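PDB 6CEQ: methyl-accepting chemotaxis protein, which probably acts as a chemoreceptor that senses oxygen through heme-binding PAS domains, the deposited fragment being its second PAS domain. Local coordinates for residues L9-K14 and I91-T96; G50-I55 and H62-I67; S77-K80 and E85-L88. All blocks are in the same frame, centred on the assembly; numbering follows the deposited sequence.

Contact 1 of 3, residues L9-K14 and I91-T96; sequences LMMADK and IAMRDT. With HEM (protoporphyrin IX containing Fe), chain D.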
loop_
_atom_site.group_PDB
_atom_site.type_symbol
_atom_site.label_atom_id
_atom_site.label_comp_id
_atom_site.label_asym_id
_atom_site.label_seq_id
_atom_site.Cartn_x
_atom_site.Cartn_y
_atom_site.Cartn_z
ATOM N N LEU A 9 7.495 0.074 0.811
ATOM C CA LEU A 9 6.769 -1.026 1.435
ATOM C C LEU A 9 5.728 -0.510 2.419
ATOM O O LEU A 9 5.971 0.449 3.160
ATOM C CB LEU A 9 7.711 -1.974 2.193
ATOM C CG LEU A 9 8.812 -2.723 1.449
ATOM C CD1 LEU A 9 9.570 -3.583 2.445
ATOM C CD2 LEU A 9 8.252 -3.575 0.312
ATOM N N MET A 10 4.584 -1.190 2.454
ATOM C CA MET A 10 3.502 -0.867 3.376
ATOM C C MET A 10 2.871 -2.180 3.816
ATOM O O MET A 10 2.644 -3.048 2.975
ATOM C CB MET A 10 2.484 0.042 2.675
ATOM C CG MET A 10 1.331 0.521 3.489
ATOM S SD MET A 10 0.577 1.894 2.590
ATOM C CE MET A 10 0.640 1.375 0.903
ATOM N N MET A 11 2.593 -2.337 5.117
ATOM C CA MET A 11 2.029 -3.578 5.656
ATOM C C MET A 11 0.694 -3.325 6.354
ATOM O O MET A 11 0.511 -2.293 7.007
ATOM C CB MET A 11 3.006 -4.234 6.647
ATOM C CG MET A 11 4.356 -4.618 6.048
ATOM S SD MET A 11 5.688 -4.593 7.262
ATOM C CE MET A 11 4.886 -5.281 8.705
ATOM N N ALA A 12 -0.236 -4.278 6.237
ATOM C CA ALA A 12 -1.522 -4.198 6.927
ATOM C C ALA A 12 -1.845 -5.538 7.580
ATOM O O ALA A 12 -1.281 -6.573 7.224
ATOM C CB ALA A 12 -2.652 -3.794 5.968
ATOM N N ASP A 13 -2.764 -5.522 8.546
ATOM C CA ASP A 13 -3.214 -6.782 9.124
ATOM C C ASP A 13 -4.387 -7.345 8.323
ATOM O O ASP A 13 -4.817 -6.772 7.318
ATOM C CB ASP A 13 -3.555 -6.636 10.613
ATOM C CG ASP A 13 -4.716 -5.676 10.889
ATOM O OD1 ASP A 13 -5.484 -5.326 9.965
ATOM O OD2 ASP A 13 -4.867 -5.280 12.069
ATOM N N LYS A 14 -4.884 -8.511 8.760
ATOM C CA LYS A 14 -5.964 -9.193 8.046
ATOM C C LYS A 14 -7.235 -8.357 7.979
ATOM O O LYS A 14 -7.989 -8.459 7.006
ATOM C CB LYS A 14 -6.260 -10.537 8.713
ATOM C CG LYS A 14 -5.360 -11.644 8.241
ATOM C CD LYS A 14 -5.933 -13.013 8.580
ATOM C CE LYS A 14 -6.129 -13.162 10.077
ATOM N NZ LYS A 14 -6.690 -14.496 10.429
ATOM N N ILE A 91 1.928 -9.369 -1.320
ATOM C CA ILE A 91 2.347 -10.701 -0.903
ATOM C C ILE A 91 1.779 -10.986 0.482
ATOM O O ILE A 91 1.441 -10.077 1.245
ATOM C CB ILE A 91 3.883 -10.861 -0.899
ATOM C CG1 ILE A 91 4.526 -9.868 0.071
ATOM C CG2 ILE A 91 4.442 -10.663 -2.295
ATOM C CD1 ILE A 91 4.966 -10.484 1.390
ATOM N N ALA A 92 1.682 -12.276 0.805
ATOM C CA ALA A 92 1.164 -12.696 2.096
ATOM C C ALA A 92 2.277 -12.676 3.134
ATOM O O ALA A 92 3.340 -13.267 2.926
ATOM C CB ALA A 92 0.558 -14.105 1.999
ATOM N N MET A 93 2.032 -11.996 4.252
ATOM C CA MET A 93 2.924 -12.076 5.399
ATOM C C MET A 93 2.464 -13.209 6.298
ATOM O O MET A 93 1.265 -13.408 6.491
ATOM C CB MET A 93 2.935 -10.775 6.195
ATOM C CG MET A 93 3.420 -9.586 5.433
ATOM S SD MET A 93 3.617 -8.197 6.558
ATOM C CE MET A 93 2.011 -8.169 7.358
ATOM N N ARG A 94 3.416 -13.959 6.843
ATOM C CA ARG A 94 3.069 -15.076 7.710
ATOM C C ARG A 94 3.865 -15.022 9.006
ATOM O O ARG A 94 4.970 -14.479 9.048
ATOM C CB ARG A 94 3.303 -16.407 6.995
ATOM C CG ARG A 94 2.512 -16.500 5.711
ATOM C CD ARG A 94 2.675 -17.820 5.028
ATOM N NE ARG A 94 1.785 -17.908 3.875
ATOM C CZ ARG A 94 0.507 -18.266 3.936
ATOM N NH1 ARG A 94 -0.051 -18.583 5.101
ATOM N NH2 ARG A 94 -0.215 -18.305 2.827
ATOM N N ASP A 95 3.293 -15.585 10.073
ATOM C CA ASP A 95 4.028 -15.656 11.327
ATOM C C ASP A 95 4.975 -16.854 11.308
ATOM O O ASP A 95 5.078 -17.581 10.317
ATOM C CB ASP A 95 3.074 -15.691 12.525
ATOM C CG ASP A 95 2.202 -16.945 12.582
ATOM O OD1 ASP A 95 2.480 -17.945 11.888
ATOM O OD2 ASP A 95 1.225 -16.923 13.360
ATOM N N THR A 96 5.681 -17.069 12.425
ATOM C CA THR A 96 6.692 -18.120 12.470
ATOM C C THR A 96 6.097 -19.515 12.382
ATOM O O THR A 96 6.826 -20.464 12.081
ATOM C CB THR A 96 7.516 -18.023 13.755
ATOM O OG1 THR A 96 6.635 -18.077 14.879
ATOM C CG2 THR A 96 8.298 -16.724 13.784
HETATM C CHA HEM D . -4.856 -0.305 -5.321
HETATM C CHB HEM D . -4.194 -2.963 -1.326
HETATM C CHC HEM D . -2.662 1.111 0.894
HETATM C CHD HEM D . -5.125 3.606 -2.452
HETATM C C1A HEM D . -4.662 -1.370 -4.468
HETATM C C2A HEM D . -4.564 -2.717 -4.869
HETATM C C3A HEM D . -4.379 -3.472 -3.754
HETATM C C4A HEM D . -4.365 -2.600 -2.648
HETATM C CMA HEM D . -4.221 -4.970 -3.710
HETATM C CAA HEM D . -4.648 -3.229 -6.284
HETATM C CBA HEM D . -6.110 -3.238 -6.737
HETATM C CGA HEM D . -6.180 -3.592 -8.200
HETATM O O1A HEM D . -5.241 -3.277 -8.964
HETATM O O2A HEM D . -7.176 -4.199 -8.649
HETATM C C1B HEM D . -3.640 -2.063 -0.405
HETATM C C2B HEM D . -3.060 -2.481 0.823
HETATM C C3B HEM D . -2.622 -1.361 1.465
HETATM C C4B HEM D . -2.956 -0.220 0.579
HETATM C CMB HEM D . -2.950 -3.899 1.322
HETATM C CAB HEM D . -1.952 -1.295 2.776
HETATM C CBB HEM D . -0.993 -2.166 3.077
HETATM C C1C HEM D . -3.218 2.177 0.194
HETATM C C2C HEM D . -3.103 3.538 0.519
HETATM C C3C HEM D . -3.809 4.253 -0.439
HETATM C C4C HEM D . -4.355 3.309 -1.354
HETATM C CMC HEM D . -2.353 4.115 1.691
HETATM C CAC HEM D . -3.961 5.717 -0.499
HETATM C CBC HEM D . -2.930 6.506 -0.217
HETATM C C1D HEM D . -5.175 2.732 -3.541
HETATM C C2D HEM D . -5.596 3.168 -4.878
HETATM C C3D HEM D . -5.520 2.083 -5.672
HETATM C C4D HEM D . -5.050 0.981 -4.824
HETATM C CMD HEM D . -6.028 4.554 -5.280
HETATM C CAD HEM D . -5.851 2.016 -7.139
HETATM C CBD HEM D . -7.315 2.404 -7.351
HETATM C CGD HEM D . -8.201 1.493 -6.542
HETATM O O1D HEM D . -8.877 1.955 -5.597
HETATM O O2D HEM D . -8.261 0.273 -6.815
HETATM N NA HEM D . -4.538 -1.320 -3.102
HETATM N NB HEM D . -3.557 -0.729 -0.510
HETATM N NC HEM D . -3.976 2.061 -0.937
HETATM N ND HEM D . -4.866 1.427 -3.572
HETATM FE FE HEM D . -4.271 0.388 -2.142
HETATM O O HOH W 1 -1.814 0.628 -2.789
#
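Met11 and Met93 cross at about a right angle, one thioether over the other. Met93 SD sits 3.7 Å from Met11 CG and 3.8 Å from Met11 CE. The bend of Met11 at chi3 (39°) turns its methyl back to the partner's sulfur, and two Met11 carbons, CG and CE, then touch that one atom. The Met93 methyl reaches further along the strand. Its CE lies 3.7 Å from Ala12 O, a van der Waals approach to the backbone. No hydrogen bond joins the two segments.

The strands that carry these residues are not neighbours. Strand 100-109 runs between 8-12 and 84-94 in the antiparallel sheet of the PAS fold. Met10 and Ala12 bond through their backbones to Leu105 and Pro103, and Met93 packs on Ala104 of the same middle strand. The methionine pair therefore bridges over one strand, on the sheet face away from the heme.

Met10 leaves its strand on the heme side. Its CB is 4.1 Å from the vinyl carbon CBB of the heme. CG comes closer, at 3.6 Å from the same CBB. SD moves on to the porphyrin rim and lies 3.7 Å from the meso carbon CHC. CE ends the chain over the porphyrin face, 3.3 Å from CHC, a close approach. CG stands anti to the backbone N (chi1 -178°), which lays the chain over the macrocycle, on the side where the water binds the iron. Ala12 CB also touches the vinyl group, 3.7 Å from heme CBB.

Contact 2 of 3, residues G50-I55 and H62-I67; sequences GKNIDI and HQRSII. With HEM (protoporphyrin IX containing Fe), chain D.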
loop_
_atom_site.group_PDB
_atom_site.type_symbol
_atom_site.label_atom_id
_atom_site.label_comp_id
_atom_site.label_asym_id
_atom_site.label_seq_id
_atom_site.Cartn_x
_atom_site.Cartn_y
_atom_site.Cartn_z
ATOM N N GLY A 50 -2.586 2.661 11.470
ATOM C CA GLY A 50 -3.798 2.585 12.251
ATOM C C GLY A 50 -5.061 2.869 11.474
ATOM O O GLY A 50 -6.156 2.608 11.985
ATOM N N LYS A 51 -4.945 3.414 10.270
ATOM C CA LYS A 51 -6.103 3.635 9.424
ATOM C C LYS A 51 -6.450 2.364 8.658
ATOM O O LYS A 51 -5.598 1.507 8.412
ATOM C CB LYS A 51 -5.858 4.789 8.457
ATOM C CG LYS A 51 -5.938 6.131 9.172
ATOM C CD LYS A 51 -6.060 7.311 8.232
ATOM C CE LYS A 51 -6.393 8.568 9.024
ATOM N NZ LYS A 51 -5.517 8.677 10.226
ATOM N N ASN A 52 -7.725 2.232 8.317
ATOM C CA ASN A 52 -8.163 1.113 7.498
ATOM C C ASN A 52 -7.966 1.421 6.019
ATOM O O ASN A 52 -8.310 2.506 5.545
ATOM C CB ASN A 52 -9.627 0.785 7.771
ATOM C CG ASN A 52 -10.008 -0.568 7.237
ATOM O OD1 ASN A 52 -10.019 -0.784 6.027
ATOM N ND2 ASN A 52 -10.304 -1.493 8.134
ATOM N N ILE A 53 -7.436 0.440 5.276
ATOM C CA ILE A 53 -7.151 0.664 3.863
ATOM C C ILE A 53 -8.410 0.946 3.057
ATOM O O ILE A 53 -8.329 1.568 1.990
ATOM C CB ILE A 53 -6.404 -0.552 3.264
ATOM C CG1 ILE A 53 -7.303 -1.791 3.273
ATOM C CG2 ILE A 53 -5.132 -0.834 4.047
ATOM C CD1 ILE A 53 -6.674 -3.024 2.586
ATOM N N ASP A 54 -9.583 0.548 3.568
ATOM C CA ASP A 54 -10.836 0.759 2.847
ATOM C C ASP A 54 -11.038 2.229 2.507
ATOM O O ASP A 54 -11.631 2.552 1.473
ATOM C CB ASP A 54 -12.017 0.271 3.692
ATOM C CG ASP A 54 -12.048 -1.241 3.868
ATOM O OD1 ASP A 54 -11.285 -1.965 3.192
ATOM O OD2 ASP A 54 -12.832 -1.703 4.725
ATOM N N ILE A 55 -10.513 3.126 3.344
ATOM C CA ILE A 55 -10.713 4.562 3.158
ATOM C C ILE A 55 -10.159 5.031 1.826
ATOM O O ILE A 55 -10.715 5.939 1.197
ATOM C CB ILE A 55 -10.053 5.314 4.334
ATOM C CG1 ILE A 55 -10.807 5.047 5.637
ATOM C CG2 ILE A 55 -9.932 6.808 4.052
ATOM C CD1 ILE A 55 -10.057 5.529 6.869
ATOM N N HIS A 62 -13.278 -4.992 -3.273
ATOM C CA HIS A 62 -12.351 -5.590 -4.230
ATOM C C HIS A 62 -11.012 -5.901 -3.568
ATOM O O HIS A 62 -10.563 -7.053 -3.552
ATOM C CB HIS A 62 -12.183 -4.645 -5.418
ATOM C CG HIS A 62 -11.060 -5.006 -6.336
ATOM N ND1 HIS A 62 -10.970 -6.228 -6.964
ATOM C CD2 HIS A 62 -9.992 -4.287 -6.752
ATOM C CE1 HIS A 62 -9.884 -6.252 -7.720
ATOM N NE2 HIS A 62 -9.279 -5.082 -7.616
ATOM N N GLN A 63 -10.376 -4.882 -2.982
ATOM C CA GLN A 63 -9.116 -5.114 -2.285
ATOM C C GLN A 63 -9.301 -6.029 -1.081
ATOM O O GLN A 63 -8.398 -6.803 -0.751
ATOM C CB GLN A 63 -8.498 -3.783 -1.852
ATOM C CG GLN A 63 -7.805 -3.033 -2.963
ATOM C CD GLN A 63 -8.728 -2.107 -3.735
ATOM O OE1 GLN A 63 -9.952 -2.145 -3.574
ATOM N NE2 GLN A 63 -8.138 -1.235 -4.545
ATOM N N ARG A 64 -10.456 -5.961 -0.411
ATOM C CA ARG A 64 -10.717 -6.871 0.702
ATOM C C ARG A 64 -10.695 -8.323 0.249
ATOM O O ARG A 64 -10.176 -9.195 0.955
ATOM C CB ARG A 64 -12.066 -6.541 1.343
ATOM C CG ARG A 64 -12.021 -5.342 2.256
ATOM C CD ARG A 64 -11.455 -5.772 3.571
ATOM N NE ARG A 64 -11.239 -4.661 4.489
ATOM C CZ ARG A 64 -10.940 -4.828 5.770
ATOM N NH1 ARG A 64 -10.838 -6.055 6.268
ATOM N NH2 ARG A 64 -10.764 -3.777 6.555
ATOM N N SER A 65 -11.266 -8.605 -0.920
ATOM C CA SER A 65 -11.240 -9.968 -1.433
ATOM C C SER A 65 -9.815 -10.401 -1.762
ATOM O O SER A 65 -9.453 -11.572 -1.564
ATOM C CB SER A 65 -12.156 -10.068 -2.655
ATOM O OG SER A 65 -11.946 -11.270 -3.374
ATOM N N ILE A 66 -8.980 -9.461 -2.203
ATOM C CA ILE A 66 -7.595 -9.800 -2.517
ATOM C C ILE A 66 -6.829 -10.136 -1.239
ATOM O O ILE A 66 -6.145 -11.163 -1.170
ATOM C CB ILE A 66 -6.917 -8.656 -3.299
ATOM C CG1 ILE A 66 -7.554 -8.474 -4.680
ATOM C CG2 ILE A 66 -5.415 -8.911 -3.433
ATOM C CD1 ILE A 66 -7.124 -7.203 -5.383
ATOM N N ILE A 67 -6.991 -9.333 -0.181
ATOM C CA ILE A 67 -6.157 -9.546 1.003
ATOM C C ILE A 67 -6.778 -10.545 1.965
ATOM O O ILE A 67 -6.121 -10.938 2.942
ATOM C CB ILE A 67 -5.862 -8.229 1.750
ATOM C CG1 ILE A 67 -7.104 -7.720 2.492
ATOM C CG2 ILE A 67 -5.327 -7.184 0.784
ATOM C CD1 ILE A 67 -6.783 -6.765 3.636
HETATM C CHA HEM D . -4.856 -0.305 -5.321
HETATM C CHB HEM D . -4.194 -2.963 -1.326
HETATM C CHC HEM D . -2.662 1.111 0.894
HETATM C CHD HEM D . -5.125 3.606 -2.452
HETATM C C1A HEM D . -4.662 -1.370 -4.468
HETATM C C2A HEM D . -4.564 -2.717 -4.869
HETATM C C3A HEM D . -4.379 -3.472 -3.754
HETATM C C4A HEM D . -4.365 -2.600 -2.648
HETATM C CMA HEM D . -4.221 -4.970 -3.710
HETATM C CAA HEM D . -4.648 -3.229 -6.284
HETATM C CBA HEM D . -6.110 -3.238 -6.737
HETATM C CGA HEM D . -6.180 -3.592 -8.200
HETATM O O1A HEM D . -5.241 -3.277 -8.964
HETATM O O2A HEM D . -7.176 -4.199 -8.649
HETATM C C1B HEM D . -3.640 -2.063 -0.405
HETATM C C2B HEM D . -3.060 -2.481 0.823
HETATM C C3B HEM D . -2.622 -1.361 1.465
HETATM C C4B HEM D . -2.956 -0.220 0.579
HETATM C CMB HEM D . -2.950 -3.899 1.322
HETATM C CAB HEM D . -1.952 -1.295 2.776
HETATM C CBB HEM D . -0.993 -2.166 3.077
HETATM C C1C HEM D . -3.218 2.177 0.194
HETATM C C2C HEM D . -3.103 3.538 0.519
HETATM C C3C HEM D . -3.809 4.253 -0.439
HETATM C C4C HEM D . -4.355 3.309 -1.354
HETATM C CMC HEM D . -2.353 4.115 1.691
HETATM C CAC HEM D . -3.961 5.717 -0.499
HETATM C CBC HEM D . -2.930 6.506 -0.217
HETATM C C1D HEM D . -5.175 2.732 -3.541
HETATM C C2D HEM D . -5.596 3.168 -4.878
HETATM C C3D HEM D . -5.520 2.083 -5.672
HETATM C C4D HEM D . -5.050 0.981 -4.824
HETATM C CMD HEM D . -6.028 4.554 -5.280
HETATM C CAD HEM D . -5.851 2.016 -7.139
HETATM C CBD HEM D . -7.315 2.404 -7.351
HETATM C CGD HEM D . -8.201 1.493 -6.542
HETATM O O1D HEM D . -8.877 1.955 -5.597
HETATM O O2D HEM D . -8.261 0.273 -6.815
HETATM N NA HEM D . -4.538 -1.320 -3.102
HETATM N NB HEM D . -3.557 -0.729 -0.510
HETATM N NC HEM D . -3.976 2.061 -0.937
HETATM N ND HEM D . -4.866 1.427 -3.572
HETATM FE FE HEM D . -4.271 0.388 -2.142
HETATM O O HOH W 1 -1.814 0.628 -2.789
#
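An Asx turn at Asn52 meets Arg64 of helix 60-68 beside the heme pocket of the PAS domain. Asn52 OD1 accepts from Asp54 N at 2.8 Å, in the carbonyl plane and on a lone pair. Arg64 bends at chi2 (-80°), which brings its guanidinium edge to Asn52 and Asp54. Arg64 NE gives a salt-bridge hydrogen bond of 3.0 Å to Asp54 OD1. It is nearly straight (171°), lies in the guanidinium plane and uses the syn lone pair. The carboxylate is turned 58° from that plane. Arg64 NH2 adds a weak bond of 3.1 Å to Asn52 OD1, with amide and guanidinium nearly coplanar. Asn52 ND2, also a donor, is 2.8 Å from the same NH2, close but unbonded. The stronger partner of NH2 is the Glu15 backbone oxygen.

Toward the heme the contact is apolar. Ile53 and Ile67 meet tip to tip, with Ile53 CD1 3.9 Å from Ile67 CD1. Ile53 CG2 presses on the heme at CAB, 3.5 Å away. Two adjacent helix residues reach the two propionates. His62 NE2 gives a short, straight bond of 2.5 Å to heme O2A, and Gln63 NE2 a weak one of 2.7 Å to heme O2D.

Arg64 is thus held by a carboxylate and a backbone oxygen, and weakly by an amide. Asp54 probably offsets the charge of Arg64, and together these bonds probably limit rotation of the guanidinium.

Contact 3 of 3, residues S77-K80 and E85-L88; sequences SMIK and EFNL. With HEM (protoporphyrin IX containing Fe), chain D.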
loop_
_atom_site.group_PDB
_atom_site.type_symbol
_atom_site.label_atom_id
_atom_site.label_comp_id
_atom_site.label_asym_id
_atom_site.label_seq_id
_atom_site.Cartn_x
_atom_site.Cartn_y
_atom_site.Cartn_z
ATOM N N SER A 77 -0.339 -5.625 -10.049
ATOM C CA SER A 77 -1.176 -4.742 -10.851
ATOM C C SER A 77 -0.469 -3.407 -11.019
ATOM O O SER A 77 0.456 -3.072 -10.280
ATOM C CB SER A 77 -2.542 -4.538 -10.184
ATOM O OG SER A 77 -3.472 -3.963 -11.075
ATOM N N MET A 78 -0.919 -2.650 -12.008
ATOM C CA MET A 78 -0.536 -1.257 -12.170
ATOM C C MET A 78 -1.681 -0.406 -11.645
ATOM O O MET A 78 -2.844 -0.672 -11.959
ATOM C CB MET A 78 -0.222 -0.940 -13.632
ATOM C CG MET A 78 0.079 0.513 -13.874
ATOM S SD MET A 78 -1.445 1.297 -14.418
ATOM C CE MET A 78 -1.356 2.812 -13.509
ATOM N N ILE A 79 -1.364 0.580 -10.799
ATOM C CA ILE A 79 -2.401 1.378 -10.160
ATOM C C ILE A 79 -2.123 2.861 -10.366
ATOM O O ILE A 79 -0.973 3.293 -10.483
ATOM C CB ILE A 79 -2.549 1.060 -8.656
ATOM C CG1 ILE A 79 -1.308 1.490 -7.871
ATOM C CG2 ILE A 79 -2.829 -0.436 -8.452
ATOM C CD1 ILE A 79 -1.541 1.501 -6.374
ATOM N N LYS A 80 -3.204 3.633 -10.444
ATOM C CA LYS A 80 -3.157 5.088 -10.469
ATOM C C LYS A 80 -3.619 5.605 -9.120
ATOM O O LYS A 80 -4.698 5.236 -8.649
ATOM C CB LYS A 80 -4.051 5.665 -11.571
ATOM C CG LYS A 80 -3.612 5.312 -12.969
ATOM C CD LYS A 80 -4.477 5.954 -14.040
ATOM C CE LYS A 80 -3.988 5.553 -15.431
ATOM N NZ LYS A 80 -4.866 6.059 -16.519
ATOM N N GLU A 85 1.524 6.919 -10.507
ATOM C CA GLU A 85 1.359 5.590 -11.079
ATOM C C GLU A 85 2.374 4.661 -10.437
ATOM O O GLU A 85 3.534 5.038 -10.271
ATOM C CB GLU A 85 1.581 5.604 -12.595
ATOM C CG GLU A 85 0.333 5.664 -13.440
ATOM C CD GLU A 85 0.636 5.430 -14.910
ATOM O OE1 GLU A 85 0.966 6.411 -15.616
ATOM O OE2 GLU A 85 0.568 4.264 -15.356
ATOM N N PHE A 86 1.942 3.446 -10.091
ATOM C CA PHE A 86 2.811 2.475 -9.441
ATOM C C PHE A 86 2.609 1.098 -10.045
ATOM O O PHE A 86 1.500 0.742 -10.452
ATOM C CB PHE A 86 2.543 2.361 -7.933
ATOM C CG PHE A 86 2.779 3.623 -7.180
ATOM C CD1 PHE A 86 4.045 3.935 -6.722
ATOM C CD2 PHE A 86 1.740 4.505 -6.936
ATOM C CE1 PHE A 86 4.272 5.112 -6.024
ATOM C CE2 PHE A 86 1.963 5.684 -6.235
ATOM C CZ PHE A 86 3.228 5.986 -5.784
ATOM N N ASN A 87 3.681 0.309 -10.067
ATOM C CA ASN A 87 3.547 -1.129 -10.239
ATOM C C ASN A 87 3.448 -1.753 -8.855
ATOM O O ASN A 87 4.364 -1.609 -8.039
ATOM C CB ASN A 87 4.712 -1.725 -11.025
ATOM C CG ASN A 87 4.457 -3.172 -11.430
ATOM O OD1 ASN A 87 3.378 -3.724 -11.182
ATOM N ND2 ASN A 87 5.453 -3.796 -12.056
ATOM N N LEU A 88 2.325 -2.407 -8.581
ATOM C CA LEU A 88 1.999 -2.892 -7.250
ATOM C C LEU A 88 2.256 -4.384 -7.128
ATOM O O LEU A 88 1.900 -5.166 -8.018
ATOM C CB LEU A 88 0.527 -2.605 -6.923
ATOM C CG LEU A 88 -0.069 -3.184 -5.636
ATOM C CD1 LEU A 88 -1.115 -2.215 -5.099
ATOM C CD2 LEU A 88 -0.704 -4.562 -5.852
HETATM C CHA HEM D . -4.856 -0.305 -5.321
HETATM C CHB HEM D . -4.194 -2.963 -1.326
HETATM C CHC HEM D . -2.662 1.111 0.894
HETATM C CHD HEM D . -5.125 3.606 -2.452
HETATM C C1A HEM D . -4.662 -1.370 -4.468
HETATM C C2A HEM D . -4.564 -2.717 -4.869
HETATM C C3A HEM D . -4.379 -3.472 -3.754
HETATM C C4A HEM D . -4.365 -2.600 -2.648
HETATM C CMA HEM D . -4.221 -4.970 -3.710
HETATM C CAA HEM D . -4.648 -3.229 -6.284
HETATM C CBA HEM D . -6.110 -3.238 -6.737
HETATM C CGA HEM D . -6.180 -3.592 -8.200
HETATM O O1A HEM D . -5.241 -3.277 -8.964
HETATM O O2A HEM D . -7.176 -4.199 -8.649
HETATM C C1B HEM D . -3.640 -2.063 -0.405
HETATM C C2B HEM D . -3.060 -2.481 0.823
HETATM C C3B HEM D . -2.622 -1.361 1.465
HETATM C C4B HEM D . -2.956 -0.220 0.579
HETATM C CMB HEM D . -2.950 -3.899 1.322
HETATM C CAB HEM D . -1.952 -1.295 2.776
HETATM C CBB HEM D . -0.993 -2.166 3.077
HETATM C C1C HEM D . -3.218 2.177 0.194
HETATM C C2C HEM D . -3.103 3.538 0.519
HETATM C C3C HEM D . -3.809 4.253 -0.439
HETATM C C4C HEM D . -4.355 3.309 -1.354
HETATM C CMC HEM D . -2.353 4.115 1.691
HETATM C CAC HEM D . -3.961 5.717 -0.499
HETATM C CBC HEM D . -2.930 6.506 -0.217
HETATM C C1D HEM D . -5.175 2.732 -3.541
HETATM C C2D HEM D . -5.596 3.168 -4.878
HETATM C C3D HEM D . -5.520 2.083 -5.672
HETATM C C4D HEM D . -5.050 0.981 -4.824
HETATM C CMD HEM D . -6.028 4.554 -5.280
HETATM C CAD HEM D . -5.851 2.016 -7.139
HETATM C CBD HEM D . -7.315 2.404 -7.351
HETATM C CGD HEM D . -8.201 1.493 -6.542
HETATM O O1D HEM D . -8.877 1.955 -5.597
HETATM O O2D HEM D . -8.261 0.273 -6.815
HETATM N NA HEM D . -4.538 -1.320 -3.102
HETATM N NB HEM D . -3.557 -0.729 -0.510
HETATM N NC HEM D . -3.976 2.061 -0.937
HETATM N ND HEM D . -4.866 1.427 -3.572
HETATM FE FE HEM D . -4.271 0.388 -2.142
HETATM O O HOH W 1 -1.814 0.628 -2.789
#
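Backbone hydrogen bonds tie Ser77 to Leu88 and Ile79 to Phe86. Leu88 N reaches Ser77 O at 2.6 Å, and the return bond from Ser77 N to Leu88 O is 3.1 Å. Ile79 N to Phe86 O and Phe86 N to Ile79 O are each 2.9 Å long. CA-H...O contacts from Met78 to Phe86 O and from Glu85 to Ile79 O lie between them.

The two strands form an antiparallel beta hairpin, their directions 154° apart, at one margin of the PAS sheet. Strand 75-81 is its outermost member, and strand 100-109 flanks strand 84-94 on the other side. Phe86 and Leu88 both pack on Leu107 there.

Apolar contacts gather on the face that looks to the heme. Ile79 CG1 approaches Phe86 CB, at the edge of the ring. Ile79 CD1 lies 4.0 Å from Leu88 CD1, and both methyls touch the macrocycle. Leu88 CD1 stands 3.5 Å from heme C2A. With chi1 at 173° Leu88 extends away from its own backbone nitrogen, placing CD1 over that pyrrole and CD2 nearer its substituents.

Polar and charged groups mark the ends. Ser77 OG is 2.8 Å from the propionate oxygen O1A of the heme. On the other face, Lys80 and Glu85 run side by side, touching through their CG atoms. Their charged ends, Lys80 NZ and Glu85 OE2, remain 5.8 Å apart. Met78 CE comes 3.0 Å from Glu85 OE2, short enough to be doubtful.

In the fold
All three contacts touch one heme, and residues of each line its pocket. Contact 1 and contact 3 supply the sheet side, where the water lies 2.5 Å from the iron. Contact 2, a loop and helix 60-68, covers the opposite face. Contacts 1 and 3 share strand 84-94, yet their centres lie about 19 Å apart, on opposite sides of the chain's centre. Contacts 1 and 2 have centres about 13 Å apart and touch where Lys14 O packs on Ile67 CD1. Contacts 2 and 3 do not touch; their nearest atoms are about 7 Å apart. The heme joins them, since His62 and Ser77 approach different oxygens of one propionate.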